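Local coordinates for protein cellobiose 2-epimerase (PDB 3VW5) that catalyses the reversible 2-epimerization of cellobiose to 4-O-beta-D-glucosyl-D-mannose, acting on the unmodified sugar, at residues K20-D23 against G28-G31. The protein carries 2 engineered substitutions. Residues are numbered along the deposited sequence; the frame is centred on the assembly and turned at random.
Sequences KLRD and GFYG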
ATOM      1  N   LYS A  20      19.146  -6.418  -5.994  1.00 38.18           N
ATOM      2  CA  LYS A  20      20.012  -7.457  -5.439  1.00 35.72           C
ATOM      3  C   LYS A  20      19.235  -8.571  -4.775  1.00 37.30           C
ATOM      4  O   LYS A  20      19.806  -9.589  -4.399  1.00 43.29           O
ATOM      5  CB  LYS A  20      21.006  -6.873  -4.437  1.00 41.29           C
ATOM      6  CG  LYS A  20      21.859  -5.737  -4.995  1.00 52.32           C
ATOM      7  CD  LYS A  20      22.915  -5.267  -3.981  1.00 52.72           C
ATOM      8  CE  LYS A  20      23.537  -3.925  -4.410  1.00 67.06           C
ATOM      9  NZ  LYS A  20      24.071  -3.952  -5.820  1.00 63.49           N
ATOM     10  N   LEU A  21      17.933  -8.381  -4.615  1.00 40.23           N
ATOM     11  CA  LEU A  21      17.108  -9.378  -3.938  1.00 41.06           C
ATOM     12  C   LEU A  21      16.398 -10.314  -4.894  1.00 40.85           C
ATOM     13  O   LEU A  21      15.645 -11.176  -4.464  1.00 40.98           O
ATOM     14  CB  LEU A  21      16.098  -8.707  -3.008  1.00 41.29           C
ATOM     15  CG  LEU A  21      16.761  -8.099  -1.778  1.00 38.52           C
ATOM     16  CD1 LEU A  21      15.764  -7.272  -0.986  1.00 39.07           C
ATOM     17  CD2 LEU A  21      17.361  -9.199  -0.919  1.00 39.25           C
ATOM     18  N   ARG A  22      16.639 -10.135  -6.190  1.00 42.40           N
ATOM     19  CA  ARG A  22      16.131 -11.059  -7.197  1.00 41.71           C
ATOM     20  C   ARG A  22      16.657 -12.480  -6.958  1.00 45.33           C
ATOM     21  O   ARG A  22      17.856 -12.692  -6.774  1.00 48.83           O
ATOM     22  CB  ARG A  22      16.511 -10.577  -8.595  1.00 41.58           C
ATOM     23  CG  ARG A  22      15.771 -11.276  -9.713  1.00 44.04           C
ATOM     24  CD  ARG A  22      16.211 -10.799 -11.106  1.00 45.57           C
ATOM     25  NE  ARG A  22      15.944 -11.827 -12.116  1.00 46.84           N
ATOM     26  CZ  ARG A  22      15.399 -11.595 -13.308  1.00 46.83           C
ATOM     27  NH1 ARG A  22      15.065 -10.355 -13.672  1.00 40.05           N
ATOM     28  NH2 ARG A  22      15.193 -12.611 -14.140  1.00 42.51           N
ATOM     29  N   ASP A  23      15.747 -13.447  -6.943  1.00 46.71           N
ATOM     30  CA  ASP A  23      16.099 -14.857  -6.801  1.00 46.13           C
ATOM     31  C   ASP A  23      15.944 -15.578  -8.145  1.00 52.18           C
ATOM     32  O   ASP A  23      14.836 -15.989  -8.521  1.00 50.34           O
ATOM     33  CB  ASP A  23      15.218 -15.517  -5.740  1.00 43.25           C
ATOM     34  CG  ASP A  23      15.656 -16.928  -5.416  1.00 52.97           C
ATOM     35  OD1 ASP A  23      15.256 -17.475  -4.349  1.00 49.31           O
ATOM     36  OD2 ASP A  23      16.416 -17.489  -6.235  1.00 49.87           O
ATOM     37  N   GLY A  28      11.234 -15.510  -8.241  1.00 42.53           N
ATOM     38  CA  GLY A  28      10.787 -14.414  -7.406  1.00 40.41           C
ATOM     39  C   GLY A  28      11.926 -13.715  -6.687  1.00 43.44           C
ATOM     40  O   GLY A  28      13.045 -13.669  -7.185  1.00 46.85           O
ATOM     41  N   PHE A  29      11.637 -13.158  -5.515  1.00 44.63           N
ATOM     42  CA  PHE A  29      12.640 -12.471  -4.699  1.00 42.57           C
ATOM     43  C   PHE A  29      12.781 -13.092  -3.304  1.00 40.31           C
ATOM     44  O   PHE A  29      11.834 -13.686  -2.795  1.00 41.48           O
ATOM     45  CB  PHE A  29      12.272 -11.000  -4.565  1.00 38.01           C
ATOM     46  CG  PHE A  29      12.373 -10.245  -5.838  1.00 38.28           C
ATOM     47  CD1 PHE A  29      13.328  -9.254  -5.994  1.00 38.81           C
ATOM     48  CD2 PHE A  29      11.528 -10.539  -6.895  1.00 39.07           C
ATOM     49  CE1 PHE A  29      13.436  -8.556  -7.172  1.00 37.79           C
ATOM     50  CE2 PHE A  29      11.624  -9.853  -8.089  1.00 43.35           C
ATOM     51  CZ  PHE A  29      12.584  -8.854  -8.235  1.00 43.39           C
ATOM     52  N   TYR A  30      13.953 -12.945  -2.686  1.00 38.76           N
ATOM     53  CA  TYR A  30      14.172 -13.466  -1.337  1.00 44.74           C
ATOM     54  C   TYR A  30      13.171 -12.853  -0.333  1.00 41.24           C
ATOM     55  O   TYR A  30      12.774 -11.683  -0.453  1.00 38.34           O
ATOM     56  CB  TYR A  30      15.626 -13.249  -0.882  1.00 44.76           C
ATOM     57  CG  TYR A  30      16.687 -13.730  -1.862  1.00 48.48           C
ATOM     58  CD1 TYR A  30      16.746 -15.062  -2.260  1.00 47.35           C
ATOM     59  CD2 TYR A  30      17.642 -12.849  -2.376  1.00 48.02           C
ATOM     60  CE1 TYR A  30      17.717 -15.502  -3.143  1.00 48.28           C
ATOM     61  CE2 TYR A  30      18.612 -13.281  -3.265  1.00 46.09           C
ATOM     62  CZ  TYR A  30      18.646 -14.610  -3.641  1.00 49.60           C
ATOM     63  OH  TYR A  30      19.609 -15.040  -4.524  1.00 56.95           O
ATOM     64  N   GLY A  31      12.757 -13.655   0.640  1.00 34.21           N
ATOM     65  CA  GLY A  31      11.659 -13.287   1.506  1.00 36.97           C
ATOM     66  C   GLY A  31      12.030 -12.551   2.783  1.00 46.07           C
ATOM     67  O   GLY A  31      11.154 -11.968   3.429  1.00 43.25           O
TER
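A single beta bridge pairs Arg-22 with Phe-29 in the long loop between helix 2-19 and strand 45-46. Its pattern is that of a non-hydrogen-bonded antiparallel pair, with both hydrogen bonds made by the neighbours: Tyr-30 N to Leu-21 O (3.0 Å) and Asp-23 N to Gly-28 O (2.7 Å). One face of Phe-29 receives Arg-22 CA as a CH-pi contact, 4.0 Å from the ring centroid, while Ala-76 of helix 67-84 also touches this side chain. In Tyr-30, CG stands beside the backbone N (chi1 -51°), which lays the ring against Leu-21 and Asp-23. Asp-23 CA lies over one ring face, the carboxylate plane is tilted 38° from the ring, and Leu-21 CD2 meets the ring edge in plane, 3.9 Å from Tyr-30 CD2. Asp-23 carries a salt bridge from OD1 to Lys-45 and a hydrogen bond from OD2 to Asn-26 N; Tyr-30 OH is hydrogen-bonded to Glu-25 OE2. Putting an alanine at Tyr-30 would probably open a gap beside Leu-21 and Asp-23 and deprive Glu-25 of its hydroxyl partner. The run from Asp-23 to Gly-28 is thus closed by an isolated beta bridge within an irregular loop linking helices 2-19 and 47-64 of the (alpha/alpha)6 barrel.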